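Local coordinates for proline dehydrogenase (Bradyrhizobium japonicum USDA 110, PDB 3HAZ), which oxidises proline to glutamate in two steps, probably for use as carbon and nitrogen source, pairing an FAD-dependent proline dehydrogenase with an NAD-dependent aldehyde dehydrogenase, at residues Glu48-Arg53 / Ser467-Gln472; Leu400-Val405 / Glu425-Gln430; His421-Ala426 / Leu460-Ala465. All blocks are in the same frame, centred on the assembly; numbering follows the deposited sequence.

Contact 1 (Glu48-Arg53 / Ser467-Gln472); sequences EAIRKR and SSFVAQ. With FAD (flavin-adenine dinucleotide), chain C.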
loop_
_atom_site.group_PDB
_atom_site.type_symbol
_atom_site.label_atom_id
_atom_site.label_comp_id
_atom_site.label_asym_id
_atom_site.label_seq_id
_atom_site.Cartn_x
_atom_site.Cartn_y
_atom_site.Cartn_z
ATOM N N GLU A 48 -25.625 37.233 5.954
ATOM C CA GLU A 48 -25.764 37.683 7.340
ATOM C C GLU A 48 -27.224 37.737 7.751
ATOM O O GLU A 48 -27.592 37.277 8.834
ATOM C CB GLU A 48 -25.134 39.063 7.537
ATOM C CG GLU A 48 -23.627 39.047 7.619
ATOM C CD GLU A 48 -23.058 40.407 7.955
ATOM O OE1 GLU A 48 -23.490 41.394 7.327
ATOM O OE2 GLU A 48 -22.180 40.486 8.845
ATOM N N ALA A 49 -28.055 38.315 6.888
ATOM C CA ALA A 49 -29.487 38.356 7.136
ATOM C C ALA A 49 -30.048 36.937 7.209
ATOM O O ALA A 49 -30.863 36.627 8.073
ATOM C CB ALA A 49 -30.202 39.159 6.046
ATOM N N ILE A 50 -29.609 36.077 6.296
ATOM C CA ILE A 50 -30.088 34.703 6.280
ATOM C C ILE A 50 -29.750 34.012 7.595
ATOM O O ILE A 50 -30.543 33.236 8.123
ATOM C CB ILE A 50 -29.478 33.900 5.118
ATOM C CG1 ILE A 50 -30.072 34.347 3.780
ATOM C CG2 ILE A 50 -29.721 32.412 5.319
ATOM C CD1 ILE A 50 -29.375 33.721 2.578
ATOM N N ARG A 51 -28.563 34.296 8.121
ATOM C CA ARG A 51 -28.115 33.658 9.354
ATOM C C ARG A 51 -28.503 34.433 10.609
ATOM O O ARG A 51 -28.048 34.112 11.707
ATOM C CB ARG A 51 -26.609 33.395 9.306
ATOM C CG ARG A 51 -26.240 32.359 8.264
ATOM C CD ARG A 51 -24.788 31.988 8.333
ATOM N NE ARG A 51 -24.557 30.705 7.675
ATOM C CZ ARG A 51 -23.361 30.154 7.529
ATOM N NH1 ARG A 51 -22.284 30.777 7.997
ATOM N NH2 ARG A 51 -23.240 28.982 6.915
ATOM N N LYS A 52 -29.352 35.443 10.452
ATOM C CA LYS A 52 -29.878 36.147 11.610
ATOM C C LYS A 52 -30.645 35.153 12.478
ATOM O O LYS A 52 -30.222 34.843 13.591
ATOM C CB LYS A 52 -30.773 37.315 11.190
ATOM C CG LYS A 52 -31.102 38.286 12.322
ATOM C CD LYS A 52 -31.557 39.636 11.780
ATOM C CE LYS A 52 -31.564 40.715 12.862
ATOM N NZ LYS A 52 -32.778 40.665 13.732
ATOM N N ARG A 53 -31.760 34.653 11.945
ATOM C CA ARG A 53 -32.585 33.628 12.590
ATOM C C ARG A 53 -33.412 34.178 13.753
ATOM O O ARG A 53 -33.571 35.391 13.904
ATOM C CB ARG A 53 -31.731 32.447 13.064
ATOM C CG ARG A 53 -31.369 32.509 14.540
ATOM C CD ARG A 53 -30.076 31.770 14.832
ATOM N NE ARG A 53 -30.296 30.377 15.210
ATOM C CZ ARG A 53 -30.617 29.980 16.437
ATOM N NH1 ARG A 53 -30.770 30.875 17.404
ATOM N NH2 ARG A 53 -30.789 28.691 16.700
ATOM N N SER A 467 -25.275 19.919 -1.438
ATOM C CA SER A 467 -24.736 20.935 -2.337
ATOM C C SER A 467 -25.602 22.193 -2.407
ATOM O O SER A 467 -25.180 23.212 -2.953
ATOM C CB SER A 467 -24.553 20.354 -3.741
ATOM O OG SER A 467 -25.770 19.809 -4.226
ATOM N N SER A 468 -26.816 22.125 -1.866
ATOM C CA SER A 468 -27.729 23.249 -1.976
ATOM C C SER A 468 -27.272 24.422 -1.108
ATOM O O SER A 468 -26.787 24.241 0.019
ATOM C CB SER A 468 -29.163 22.835 -1.645
ATOM O OG SER A 468 -29.512 23.168 -0.318
ATOM N N PHE A 469 -27.417 25.623 -1.654
ATOM C CA PHE A 469 -27.004 26.834 -0.967
ATOM C C PHE A 469 -27.809 27.029 0.307
ATOM O O PHE A 469 -27.257 27.372 1.355
ATOM C CB PHE A 469 -27.172 28.052 -1.878
ATOM C CG PHE A 469 -26.876 29.355 -1.195
ATOM C CD1 PHE A 469 -25.621 29.928 -1.287
ATOM C CD2 PHE A 469 -27.856 30.004 -0.460
ATOM C CE1 PHE A 469 -25.343 31.124 -0.658
ATOM C CE2 PHE A 469 -27.587 31.200 0.169
ATOM C CZ PHE A 469 -26.331 31.763 0.073
ATOM N N VAL A 470 -29.117 26.810 0.208
ATOM C CA VAL A 470 -30.007 27.024 1.338
ATOM C C VAL A 470 -29.643 26.126 2.511
ATOM O O VAL A 470 -29.694 26.552 3.665
ATOM C CB VAL A 470 -31.491 26.830 0.958
ATOM C CG1 VAL A 470 -31.879 27.792 -0.154
ATOM C CG2 VAL A 470 -31.758 25.386 0.547
ATOM N N ALA A 471 -29.271 24.885 2.211
ATOM C CA ALA A 471 -28.891 23.932 3.245
ATOM C C ALA A 471 -27.611 24.379 3.942
ATOM O O ALA A 471 -27.553 24.443 5.169
ATOM C CB ALA A 471 -28.709 22.548 2.650
ATOM N N GLN A 472 -26.590 24.683 3.146
ATOM C CA GLN A 472 -25.300 25.104 3.669
ATOM C C GLN A 472 -25.391 26.398 4.479
ATOM O O GLN A 472 -24.807 26.508 5.557
ATOM C CB GLN A 472 -24.298 25.256 2.530
ATOM C CG GLN A 472 -24.032 23.955 1.798
ATOM C CD GLN A 472 -22.966 24.090 0.735
ATOM O OE1 GLN A 472 -21.991 24.826 0.903
ATOM N NE2 GLN A 472 -23.142 23.374 -0.369
HETATM P PA FAD C . -28.400 26.433 -5.507
HETATM O O1A FAD C . -28.085 25.663 -4.100
HETATM O O2A FAD C . -27.460 27.520 -5.776
HETATM O O5B FAD C . -28.293 25.357 -6.721
HETATM C C5B FAD C . -29.022 24.169 -6.611
HETATM C C4B FAD C . -29.031 23.441 -7.961
HETATM O O4B FAD C . -27.757 23.398 -8.806
HETATM C C3B FAD C . -29.922 22.441 -8.390
HETATM O O3B FAD C . -31.308 22.617 -8.150
HETATM C C2B FAD C . -29.404 22.048 -9.750
HETATM O O2B FAD C . -30.095 22.561 -10.875
HETATM C C1B FAD C . -27.945 22.331 -9.711
HETATM N N9A FAD C . -27.053 21.260 -9.304
HETATM C C8A FAD C . -26.975 20.623 -8.069
HETATM N N7A FAD C . -25.954 19.714 -8.135
HETATM C C5A FAD C . -25.391 19.797 -9.430
HETATM C C6A FAD C . -24.260 19.061 -10.093
HETATM N N6A FAD C . -23.518 18.034 -9.372
HETATM N N1A FAD C . -23.922 19.340 -11.334
HETATM C C2A FAD C . -24.614 20.336 -12.051
HETATM N N3A FAD C . -25.703 21.042 -11.415
HETATM C C4A FAD C . -26.052 20.749 -10.121
HETATM N N1 FAD C . -36.613 24.221 -12.181
HETATM C C2 FAD C . -36.984 23.548 -13.320
HETATM O O2 FAD C . -36.228 22.482 -13.757
HETATM N N3 FAD C . -38.180 23.930 -14.018
HETATM C C4 FAD C . -38.947 24.962 -13.556
HETATM O O4 FAD C . -40.076 25.377 -14.274
HETATM C C4X FAD C . -38.558 25.671 -12.368
HETATM N N5 FAD C . -39.383 26.808 -11.855
HETATM C C5X FAD C . -38.987 27.491 -10.678
HETATM C C6 FAD C . -39.805 28.603 -10.171
HETATM C C7 FAD C . -39.404 29.285 -9.000
HETATM C C7M FAD C . -40.270 30.419 -8.473
HETATM C C8 FAD C . -38.166 28.890 -8.289
HETATM C C8M FAD C . -37.708 29.611 -7.010
HETATM C C9 FAD C . -37.387 27.826 -8.777
HETATM C C9A FAD C . -37.802 27.103 -9.993
HETATM N N10 FAD C . -36.997 25.993 -10.507
HETATM C C10 FAD C . -37.409 25.301 -11.706
HETATM C "C1'" FAD C . -35.655 25.651 -9.935
HETATM C "C2'" FAD C . -35.637 24.566 -8.828
HETATM O "O2'" FAD C . -36.952 24.363 -8.321
HETATM C "C3'" FAD C . -34.630 24.975 -7.742
HETATM O "O3'" FAD C . -35.196 25.979 -6.907
HETATM C "C4'" FAD C . -33.276 25.510 -8.332
HETATM O "O4'" FAD C . -32.685 24.767 -9.342
HETATM C "C5'" FAD C . -32.261 25.879 -7.217
HETATM O "O5'" FAD C . -31.303 26.837 -7.638
HETATM P P FAD C . -30.695 27.869 -6.490
HETATM O O1P FAD C . -29.699 28.988 -7.222
HETATM O O2P FAD C . -31.801 28.504 -5.763
HETATM O O3P FAD C . -29.939 26.937 -5.382
#
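Arg51 and Ile50, where helix 33-50 ends, reach over to helix 469-473 beside the FAD pyrophosphate. Arg51 NH2 donates to the backbone Gln472 O at 3.2 Å; the acceptor lies at the edge of the guanidinium and in its plane, but the bond is bent (N-H...O 143°). The chain runs extended from CG to NE, carrying the guanidinium on to Ala473 O through NE and to Val478 O through NH2. Ile50, with CG1 beside its backbone N (chi1 -72°), extends CD1 to the edge of the Phe469 ring, 3.9 Å from CE2. Phe469, with CG anti to its backbone N (chi1 175°), brings its ring edge up to Ile50 while its backbone N donates to FAD O1A, at a doubtfully short separation. Ser468 caps the helix, its OG accepting from Ala471 N at 3.1 Å. With an alanine in place of Arg51, the carbonyls of Gln472, Ala473 and Val478 would probably lose their shared donor, and the end of this helix would be less tightly held. One guanidinium thus gathers two carbonyls at the helix C-terminus and one beyond it, while the N-terminus faces the phosphate, an arrangement likely to suit the helix dipole.

Contact 2 (Leu400-Val405 / Glu425-Gln430); sequences LTVATV and EALYEQ. With SO4 (sulfate ion), chain J.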
loop_
_atom_site.group_PDB
_atom_site.type_symbol
_atom_site.label_atom_id
_atom_site.label_comp_id
_atom_site.label_asym_id
_atom_site.label_seq_id
_atom_site.Cartn_x
_atom_site.Cartn_y
_atom_site.Cartn_z
ATOM N N LEU A 400 -25.144 34.448 -3.481
ATOM C CA LEU A 400 -24.069 34.797 -4.401
ATOM C C LEU A 400 -24.616 34.982 -5.820
ATOM O O LEU A 400 -24.232 35.914 -6.531
ATOM C CB LEU A 400 -22.985 33.720 -4.396
ATOM C CG LEU A 400 -21.802 33.981 -5.336
ATOM C CD1 LEU A 400 -21.112 35.303 -4.996
ATOM C CD2 LEU A 400 -20.811 32.826 -5.299
ATOM N N THR A 401 -25.513 34.091 -6.230
ATOM C CA THR A 401 -26.128 34.204 -7.547
ATOM C C THR A 401 -26.890 35.521 -7.647
ATOM O O THR A 401 -26.755 36.254 -8.630
ATOM C CB THR A 401 -27.082 33.032 -7.830
ATOM O OG1 THR A 401 -26.394 31.797 -7.611
ATOM C CG2 THR A 401 -27.587 33.078 -9.264
ATOM N N VAL A 402 -27.684 35.820 -6.621
ATOM C CA VAL A 402 -28.447 37.059 -6.595
ATOM C C VAL A 402 -27.521 38.271 -6.684
ATOM O O VAL A 402 -27.718 39.141 -7.533
ATOM C CB VAL A 402 -29.323 37.194 -5.328
ATOM C CG1 VAL A 402 -29.903 38.602 -5.243
ATOM C CG2 VAL A 402 -30.449 36.156 -5.323
ATOM N N ALA A 403 -26.516 38.324 -5.811
ATOM C CA ALA A 403 -25.586 39.461 -5.772
ATOM C C ALA A 403 -24.869 39.649 -7.104
ATOM O O ALA A 403 -24.586 40.775 -7.515
ATOM C CB ALA A 403 -24.560 39.282 -4.652
ATOM N N THR A 404 -24.573 38.536 -7.768
ATOM C CA THR A 404 -23.813 38.571 -9.010
ATOM C C THR A 404 -24.682 39.049 -10.171
ATOM O O THR A 404 -24.229 39.822 -11.015
ATOM C CB THR A 404 -23.194 37.200 -9.328
ATOM O OG1 THR A 404 -22.303 36.825 -8.269
ATOM C CG2 THR A 404 -22.425 37.240 -10.648
ATOM N N VAL A 405 -25.933 38.601 -10.203
ATOM C CA VAL A 405 -26.861 39.047 -11.241
ATOM C C VAL A 405 -27.173 40.532 -11.076
ATOM O O VAL A 405 -27.279 41.266 -12.057
ATOM C CB VAL A 405 -28.171 38.217 -11.253
ATOM C CG1 VAL A 405 -29.206 38.860 -12.165
ATOM C CG2 VAL A 405 -27.885 36.784 -11.688
ATOM N N GLU A 425 -36.603 33.956 2.052
ATOM C CA GLU A 425 -37.277 35.090 2.682
ATOM C C GLU A 425 -36.318 36.140 3.255
ATOM O O GLU A 425 -36.388 37.322 2.896
ATOM C CB GLU A 425 -38.260 34.629 3.761
ATOM C CG GLU A 425 -39.058 35.786 4.365
ATOM C CD GLU A 425 -40.288 35.330 5.135
ATOM O OE1 GLU A 425 -40.498 34.104 5.269
ATOM O OE2 GLU A 425 -41.051 36.204 5.599
ATOM N N ALA A 426 -35.434 35.715 4.150
ATOM C CA ALA A 426 -34.477 36.633 4.752
ATOM C C ALA A 426 -33.610 37.258 3.665
ATOM O O ALA A 426 -33.335 38.456 3.691
ATOM C CB ALA A 426 -33.612 35.916 5.796
ATOM N N LEU A 427 -33.187 36.442 2.707
ATOM C CA LEU A 427 -32.373 36.923 1.595
ATOM C C LEU A 427 -33.028 38.122 0.897
ATOM O O LEU A 427 -32.466 39.217 0.861
ATOM C CB LEU A 427 -32.125 35.786 0.598
ATOM C CG LEU A 427 -31.138 35.985 -0.554
ATOM C CD1 LEU A 427 -30.941 34.671 -1.304
ATOM C CD2 LEU A 427 -31.602 37.089 -1.506
ATOM N N TYR A 428 -34.221 37.921 0.352
ATOM C CA TYR A 428 -34.843 38.966 -0.461
ATOM C C TYR A 428 -35.349 40.178 0.331
ATOM O O TYR A 428 -35.370 41.290 -0.192
ATOM C CB TYR A 428 -35.929 38.384 -1.369
ATOM C CG TYR A 428 -35.347 37.634 -2.547
ATOM C CD1 TYR A 428 -35.384 36.245 -2.602
ATOM C CD2 TYR A 428 -34.735 38.319 -3.596
ATOM C CE1 TYR A 428 -34.840 35.555 -3.684
ATOM C CE2 TYR A 428 -34.183 37.643 -4.677
ATOM C CZ TYR A 428 -34.242 36.261 -4.716
ATOM O OH TYR A 428 -33.703 35.584 -5.783
ATOM N N GLU A 429 -35.743 39.968 1.584
ATOM C CA GLU A 429 -36.084 41.086 2.463
ATOM C C GLU A 429 -34.876 42.004 2.637
ATOM O O GLU A 429 -34.997 43.225 2.560
ATOM C CB GLU A 429 -36.554 40.584 3.829
ATOM C CG GLU A 429 -37.989 40.088 3.855
ATOM C CD GLU A 429 -38.416 39.635 5.240
ATOM O OE1 GLU A 429 -37.542 39.534 6.130
ATOM O OE2 GLU A 429 -39.624 39.378 5.435
ATOM N N GLN A 430 -33.712 41.407 2.874
ATOM C CA GLN A 430 -32.484 42.174 3.021
ATOM C C GLN A 430 -32.112 42.857 1.707
ATOM O O GLN A 430 -31.685 44.011 1.699
ATOM C CB GLN A 430 -31.335 41.288 3.499
ATOM C CG GLN A 430 -30.023 42.052 3.688
ATOM C CD GLN A 430 -30.132 43.123 4.758
ATOM O OE1 GLN A 430 -30.790 42.929 5.780
ATOM N NE2 GLN A 430 -29.485 44.263 4.527
HETATM S S SO4 J . -35.831 31.768 4.902
HETATM O O1 SO4 J . -35.532 33.198 4.965
HETATM O O2 SO4 J . -36.317 31.318 6.206
HETATM O O3 SO4 J . -36.855 31.514 3.887
HETATM O O4 SO4 J . -34.609 31.041 4.561
#
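Val402 and Tyr428 join two neighbouring outer helices of the proline dehydrogenase barrel, a TIM-barrel fold in which helix 399-409 follows strand 390-395 and helix 425-434 follows strand 416-420. The touch between the helices is apolar and runs through one methyl group, Val402 CG2. It approaches the phenol end of Tyr428 obliquely, 3.3 Å from OH and 3.8 Å from CZ, and also meets Leu427 CD2 at 4.1 Å. Val402 places CG1 anti to its backbone N (chi1 170°), which turns CG2 to both partners. Leu427 CD2 also sits 3.8 Å above the Tyr428 plane, over the ring centre, so the ring has a methyl on one face and another near its hydroxyl end. Phe417 of barrel strand 416-420 packs on Val402.

Among the hydrogen bonds, Tyr428 OH bonds to Thr396 O, tying the ring to a residue that binds FAD. In helix 399-409, Leu400 O accepts from Thr404 N and Thr404 OG1, which reach it from opposite faces of the carbonyl plane.

An anion sits at the start of helix 425-434: a sulfate, probably from the crystallisation liquor, accepts from Glu425 N through O3 and from Ala426 N through O1. The Ala426 bond is nearly straight, with an N-H...O angle of 174°.

Contact 3 (His421-Ala426 / Leu460-Ala465); sequences HGMGEA and LLENGA. With SO4 (sulfate ion), chain J.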
loop_
_atom_site.group_PDB
_atom_site.type_symbol
_atom_site.label_atom_id
_atom_site.label_comp_id
_atom_site.label_asym_id
_atom_site.label_seq_id
_atom_site.Cartn_x
_atom_site.Cartn_y
_atom_site.Cartn_z
ATOM N N HIS A 421 -42.344 30.540 -1.783
ATOM C CA HIS A 421 -42.775 30.753 -0.408
ATOM C C HIS A 421 -42.113 29.704 0.495
ATOM O O HIS A 421 -42.079 28.521 0.166
ATOM C CB HIS A 421 -44.305 30.691 -0.322
ATOM C CG HIS A 421 -44.875 31.394 0.871
ATOM N ND1 HIS A 421 -44.427 32.627 1.292
ATOM C CD2 HIS A 421 -45.863 31.040 1.726
ATOM C CE1 HIS A 421 -45.106 32.999 2.364
ATOM N NE2 HIS A 421 -45.984 32.053 2.647
ATOM N N GLY A 422 -41.551 30.142 1.615
ATOM C CA GLY A 422 -40.845 29.238 2.508
ATOM C C GLY A 422 -39.354 29.110 2.227
ATOM O O GLY A 422 -38.648 28.362 2.906
ATOM N N MET A 423 -38.870 29.833 1.221
ATOM C CA MET A 423 -37.435 29.885 0.935
ATOM C C MET A 423 -37.023 31.293 0.511
ATOM O O MET A 423 -37.833 32.040 -0.030
ATOM C CB MET A 423 -37.060 28.900 -0.174
ATOM C CG MET A 423 -37.489 27.457 0.074
ATOM S SD MET A 423 -36.960 26.363 -1.265
ATOM C CE MET A 423 -35.189 26.346 -0.998
ATOM N N GLY A 424 -35.758 31.645 0.742
ATOM C CA GLY A 424 -35.236 32.929 0.314
ATOM C C GLY A 424 -35.825 34.155 0.996
ATOM O O GLY A 424 -35.581 35.282 0.571
ATOM N N GLU A 425 -36.603 33.956 2.052
ATOM C CA GLU A 425 -37.277 35.090 2.682
ATOM C C GLU A 425 -36.318 36.140 3.255
ATOM O O GLU A 425 -36.388 37.322 2.896
ATOM C CB GLU A 425 -38.260 34.629 3.761
ATOM C CG GLU A 425 -39.058 35.786 4.365
ATOM C CD GLU A 425 -40.288 35.330 5.135
ATOM O OE1 GLU A 425 -40.498 34.104 5.269
ATOM O OE2 GLU A 425 -41.051 36.204 5.599
ATOM N N ALA A 426 -35.434 35.715 4.150
ATOM C CA ALA A 426 -34.477 36.633 4.752
ATOM C C ALA A 426 -33.610 37.258 3.665
ATOM O O ALA A 426 -33.335 38.456 3.691
ATOM C CB ALA A 426 -33.612 35.916 5.796
ATOM N N LEU A 460 -38.269 18.112 -1.633
ATOM C CA LEU A 460 -37.430 17.625 -0.540
ATOM C C LEU A 460 -36.034 17.212 -1.002
ATOM O O LEU A 460 -35.077 17.284 -0.233
ATOM C CB LEU A 460 -38.102 16.450 0.173
ATOM C CG LEU A 460 -39.370 16.768 0.965
ATOM C CD1 LEU A 460 -39.926 15.506 1.594
ATOM C CD2 LEU A 460 -39.076 17.806 2.027
ATOM N N LEU A 461 -35.921 16.773 -2.251
ATOM C CA LEU A 461 -34.624 16.392 -2.796
ATOM C C LEU A 461 -33.658 17.566 -2.720
ATOM O O LEU A 461 -32.468 17.393 -2.440
ATOM C CB LEU A 461 -34.753 15.919 -4.247
ATOM C CG LEU A 461 -35.257 14.493 -4.482
ATOM C CD1 LEU A 461 -35.103 14.115 -5.953
ATOM C CD2 LEU A 461 -34.511 13.503 -3.587
ATOM N N GLU A 462 -34.182 18.765 -2.952
ATOM C CA GLU A 462 -33.346 19.954 -3.060
ATOM C C GLU A 462 -33.035 20.589 -1.701
ATOM O O GLU A 462 -31.926 21.078 -1.475
ATOM C CB GLU A 462 -33.983 20.960 -4.021
ATOM C CG GLU A 462 -33.001 21.932 -4.644
ATOM C CD GLU A 462 -32.797 23.158 -3.787
ATOM O OE1 GLU A 462 -33.736 23.978 -3.698
ATOM O OE2 GLU A 462 -31.701 23.301 -3.204
ATOM N N ASN A 463 -34.007 20.570 -0.795
ATOM C CA ASN A 463 -33.787 21.078 0.557
ATOM C C ASN A 463 -32.893 20.159 1.387
ATOM O O ASN A 463 -32.271 20.594 2.358
ATOM C CB ASN A 463 -35.122 21.309 1.273
ATOM C CG ASN A 463 -35.716 22.674 0.974
ATOM O OD1 ASN A 463 -35.299 23.686 1.542
ATOM N ND2 ASN A 463 -36.706 22.706 0.087
ATOM N N GLY A 464 -32.832 18.888 0.998
ATOM C CA GLY A 464 -32.011 17.912 1.694
ATOM C C GLY A 464 -30.681 17.640 1.007
ATOM O O GLY A 464 -29.917 16.778 1.438
ATOM N N ALA A 465 -30.404 18.380 -0.063
ATOM C CA ALA A 465 -29.160 18.219 -0.812
ATOM C C ALA A 465 -28.002 18.951 -0.134
ATOM O O ALA A 465 -28.116 20.134 0.191
ATOM C CB ALA A 465 -29.336 18.716 -2.236
HETATM S S SO4 J . -35.831 31.768 4.902
HETATM O O1 SO4 J . -35.532 33.198 4.965
HETATM O O2 SO4 J . -36.317 31.318 6.206
HETATM O O3 SO4 J . -36.855 31.514 3.887
HETATM O O4 SO4 J . -34.609 31.041 4.561
#
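At the C-terminal mouth of the proline dehydrogenase barrel, next to the FAD pocket, Met423 from the loop after strand 416-420 meets Glu462 and Asn463 in the last turn of helix 452-463. Its side chain sets out with CG beside the backbone N and continues straight through chi2, then bends at chi3 (70°), which brings the terminal methyl round to the two polar side chains. Met423 CE lies 3.7 Å from Asn463 OD1, while Met423 SD is 3.9 Å from Asn463 ND2; the amide and the thioether come from opposite directions and meet by van der Waals contact, with no hydrogen bond between the segments. Glu462 crosses Met423 obliquely: bent at chi2, it brings OE1 to 3.9 Å from Met423 CE. Glu462 also lines the FAD pocket and touches the cofactor. Val470 of helix 469-473 packs on both Met423 and Asn463, and His397, an FAD-binding residue, lies against Met423.

Behind Met423 the backbone is shaped by glycines. At the angles of Gly422 (phi 91°) a side chain would jam against the preceding carbonyl, and Gly424, also at positive phi, takes the N-cap position of helix 425-434. This turn leads the chain past the sulfate at the helix start, with Gly424 N 3.3 Å and Met423 C 3.4 Å from sulfate O3. Met423 O accepts a hydrogen bond from Arg419 NH2 of strand 416-420. Gly464 N bonds to Leu460 O at 3.0 Å. The sulfate, probably from the crystallisation liquor, occupies a helix N-terminus resembling the phosphate-binding helix starts of TIM barrels. Such a beta/alpha loop belongs to the barrel's C-terminal mouth, where the FAD pocket lies.

How the contacts relate
All three contacts lie on the same side of the chain's centre and involve the proline dehydrogenase barrel. Contacts 2 and 3 are buried and share helix 425-434: contact 2 uses the flank of its first turn against the preceding barrel helix, contact 3 the loop leading into it. Contact 1, only partly buried, brings in helix 33-50, whose end also meets a second subunit, and encloses the other two along the chain. Their chemistry differs accordingly: methyl and ring packing in contact 2, a thioether against polar groups in contact 3, and an arginine-carbonyl bond in contact 1. Through Ala49 on Gln430 and Val470 on Met423, contact 1 packs against the other two, which join only through shared residues.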